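Local coordinates for Rbsd/fucu transport protein family protein (Streptococcus pneumoniae, PDB 4A34), which probably catalyses the interconversion of the alpha and beta anomers of L-fucose, as a mutarotase of the RbsD/FucU family, at residues L28-Y33 against Y130-L135. Numbering follows the deposited sequence.
Sequences LADANY and YANIIL. With FUL (beta-L-fucopyranose), chain B.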
loop_
_atom_site.group_PDB
_atom_site.type_symbol
_atom_site.label_atom_id
_atom_site.label_comp_id
_atom_site.label_asym_id
_atom_site.label_seq_id
_atom_site.Cartn_x
_atom_site.Cartn_y
_atom_site.Cartn_z
ATOM N N LEU I 28 -25.558 -12.145 3.909
ATOM C CA LEU I 28 -26.369 -10.986 3.608
ATOM C C LEU I 28 -26.748 -10.403 4.955
ATOM O O LEU I 28 -27.635 -10.911 5.644
ATOM C CB LEU I 28 -27.593 -11.376 2.764
ATOM C CG LEU I 28 -27.330 -12.245 1.516
ATOM C CD1 LEU I 28 -28.618 -12.633 0.782
ATOM C CD2 LEU I 28 -26.371 -11.573 0.538
ATOM N N ALA I 29 -26.037 -9.355 5.354
ATOM C CA ALA I 29 -26.194 -8.800 6.689
ATOM C C ALA I 29 -27.221 -7.675 6.725
ATOM O O ALA I 29 -27.282 -6.857 5.805
ATOM C CB ALA I 29 -24.861 -8.314 7.204
ATOM N N ASP I 30 -28.016 -7.625 7.791
ATOM C CA ASP I 30 -28.993 -6.554 7.941
ATOM C C ASP I 30 -28.370 -5.312 8.572
ATOM O O ASP I 30 -27.261 -5.365 9.095
ATOM C CB ASP I 30 -30.255 -7.028 8.687
ATOM C CG ASP I 30 -30.016 -7.357 10.170
ATOM O OD1 ASP I 30 -29.219 -6.675 10.863
ATOM O OD2 ASP I 30 -30.676 -8.302 10.655
ATOM N N ALA I 31 -29.105 -4.202 8.539
ATOM C CA ALA I 31 -28.578 -2.892 8.924
ATOM C C ALA I 31 -27.977 -2.854 10.319
ATOM O O ALA I 31 -27.045 -2.100 10.566
ATOM C CB ALA I 31 -29.655 -1.833 8.791
ATOM N N ASN I 32 -28.519 -3.665 11.222
ATOM C CA ASN I 32 -28.087 -3.682 12.615
ATOM C C ASN I 32 -26.903 -4.612 12.856
ATOM O O ASN I 32 -26.318 -4.615 13.942
ATOM C CB ASN I 32 -29.252 -4.087 13.518
ATOM C CG ASN I 32 -30.302 -3.004 13.636
ATOM O OD1 ASN I 32 -30.139 -2.040 14.393
ATOM N ND2 ASN I 32 -31.396 -3.160 12.894
ATOM N N TYR I 33 -26.554 -5.397 11.842
ATOM C CA TYR I 33 -25.514 -6.416 11.972
ATOM C C TYR I 33 -24.102 -5.808 12.125
ATOM O O TYR I 33 -23.851 -4.708 11.630
ATOM C CB TYR I 33 -25.589 -7.395 10.790
ATOM C CG TYR I 33 -24.749 -8.623 11.001
ATOM C CD1 TYR I 33 -25.211 -9.681 11.788
ATOM C CD2 TYR I 33 -23.467 -8.711 10.452
ATOM C CE1 TYR I 33 -24.423 -10.790 12.012
ATOM C CE2 TYR I 33 -22.669 -9.817 10.676
ATOM C CZ TYR I 33 -23.149 -10.852 11.451
ATOM O OH TYR I 33 -22.351 -11.947 11.659
ATOM N N TYR I 130 -33.213 -9.721 12.872
ATOM C CA TYR I 130 -32.862 -11.130 12.705
ATOM C C TYR I 130 -33.065 -11.568 11.255
ATOM O O TYR I 130 -33.676 -12.606 10.975
ATOM C CB TYR I 130 -33.661 -11.998 13.688
ATOM C CG TYR I 130 -33.337 -11.736 15.146
ATOM C CD1 TYR I 130 -32.262 -12.377 15.765
ATOM C CD2 TYR I 130 -34.103 -10.847 15.911
ATOM C CE1 TYR I 130 -31.953 -12.147 17.095
ATOM C CE2 TYR I 130 -33.799 -10.606 17.253
ATOM C CZ TYR I 130 -32.719 -11.270 17.838
ATOM O OH TYR I 130 -32.395 -11.061 19.166
ATOM N N ALA I 131 -32.526 -10.755 10.343
ATOM C CA ALA I 131 -32.839 -10.837 8.911
ATOM C C ALA I 131 -31.637 -11.293 8.104
ATOM O O ALA I 131 -31.659 -11.288 6.869
ATOM C CB ALA I 131 -33.333 -9.479 8.403
ATOM N N ASN I 132 -30.595 -11.685 8.823
ATOM C CA ASN I 132 -29.331 -12.063 8.243
ATOM C C ASN I 132 -29.415 -13.456 7.639
ATOM O O ASN I 132 -30.093 -14.317 8.182
ATOM C CB ASN I 132 -28.268 -12.014 9.337
ATOM C CG ASN I 132 -28.190 -10.658 10.010
ATOM O OD1 ASN I 132 -27.635 -9.717 9.452
ATOM N ND2 ASN I 132 -28.740 -10.552 11.217
ATOM N N ILE I 133 -28.738 -13.679 6.518
ATOM C CA ILE I 133 -28.741 -14.993 5.874
ATOM C C ILE I 133 -27.311 -15.374 5.547
ATOM O O ILE I 133 -26.503 -14.500 5.269
ATOM C CB ILE I 133 -29.564 -15.001 4.546
ATOM C CG1 ILE I 133 -30.924 -14.322 4.711
ATOM C CG2 ILE I 133 -29.763 -16.420 4.031
ATOM C CD1 ILE I 133 -31.730 -14.261 3.424
ATOM N N ILE I 134 -26.989 -16.665 5.590
ATOM C CA ILE I 134 -25.722 -17.150 5.028
ATOM C C ILE I 134 -26.018 -18.146 3.930
ATOM O O ILE I 134 -26.767 -19.101 4.136
ATOM C CB ILE I 134 -24.783 -17.813 6.056
ATOM C CG1 ILE I 134 -24.570 -16.908 7.269
ATOM C CG2 ILE I 134 -23.447 -18.155 5.398
ATOM C CD1 ILE I 134 -23.802 -17.551 8.375
ATOM N N LEU I 135 -25.438 -17.891 2.760
ATOM C CA LEU I 135 -25.630 -18.719 1.582
ATOM C C LEU I 135 -24.304 -19.354 1.230
ATOM O O LEU I 135 -23.263 -18.687 1.281
ATOM C CB LEU I 135 -26.117 -17.859 0.421
ATOM C CG LEU I 135 -27.387 -17.023 0.617
ATOM C CD1 LEU I 135 -27.565 -16.088 -0.567
ATOM C CD2 LEU I 135 -28.607 -17.935 0.770
HETATM C C1 FUL B . -27.969 -8.524 15.634
HETATM C C2 FUL B . -28.670 -8.024 14.364
HETATM O O2 FUL B . -28.040 -8.485 13.190
HETATM C C3 FUL B . -30.101 -8.554 14.392
HETATM O O3 FUL B . -30.838 -8.083 13.296
HETATM C C4 FUL B . -30.790 -8.132 15.678
HETATM O O4 FUL B . -30.832 -6.730 15.711
HETATM C C5 FUL B . -29.969 -8.633 16.860
HETATM C C6 FUL B . -30.660 -8.326 18.182
HETATM O O5 FUL B . -28.673 -8.049 16.773
HETATM O O1 FUL B . -26.630 -8.104 15.700
#
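The carboxylate of Asp-30 and the amide of Asn-132 meet with their planes turned 46° apart, their side chains crossing at about a right angle. The ring of Tyr-33 stands at 56° to the same amide, with Asn-132 OD1 lying oblique to it and O2 of the beta-L-fucopyranose in plane at its edge. One face of Tyr-130 is covered by the sugar, C4 sitting 4.1 Å above the ring centre, and the fucose methyl C6 approaches CZ. Asn-132 is used at both ends of its amide: OD1 accepts Asp-30 N at 2.7 Å, a nearly straight bond that arrives above the carbonyl plane, while ND2 donates to O2 of the fucose at 2.9 Å. Asp-30 CG lies between its own backbone N and carbonyl carbon (chi1 68°), which, with CB already pointing to the other segment, sets the carboxylate between Ala-131 N and the sugar. Asp-30 OD2 takes the N-H of Ala-131, N to OD2 3.1 Å. The same OD2 accepts from fucose O3 at 2.7 Å, and Asp-30 OD1 accepts from O2. Tyr-130 N also donates to O3, fixing that hydroxyl between the two segments. Beyond the site, Leu-28 and Ile-133 form an antiparallel hydrogen-bonded pair, Leu-28 N reaching Ile-133 O at 2.9 Å, and Leu-28 CD1 touches Leu-135 CD1 at 3.9 Å. The fucose site thus lies just past the ends of two adjoining strands, and the sugar is also hydrogen-bonded to Tyr-112 OH and to His-22 ND1 of the second subunit. Tyr-130 OH bonds to Asp-80, and Tyr-33 OH to Ser-115 of helix 108-116. Strands 25-29 and 133-136 run side by side between 120-124 and 71-74; helix 50-60 covers Leu-28, Ile-133 and Leu-135, whereas Phe-111 of helix 108-116 packs on Tyr-33, Asn-132 and Ile-134.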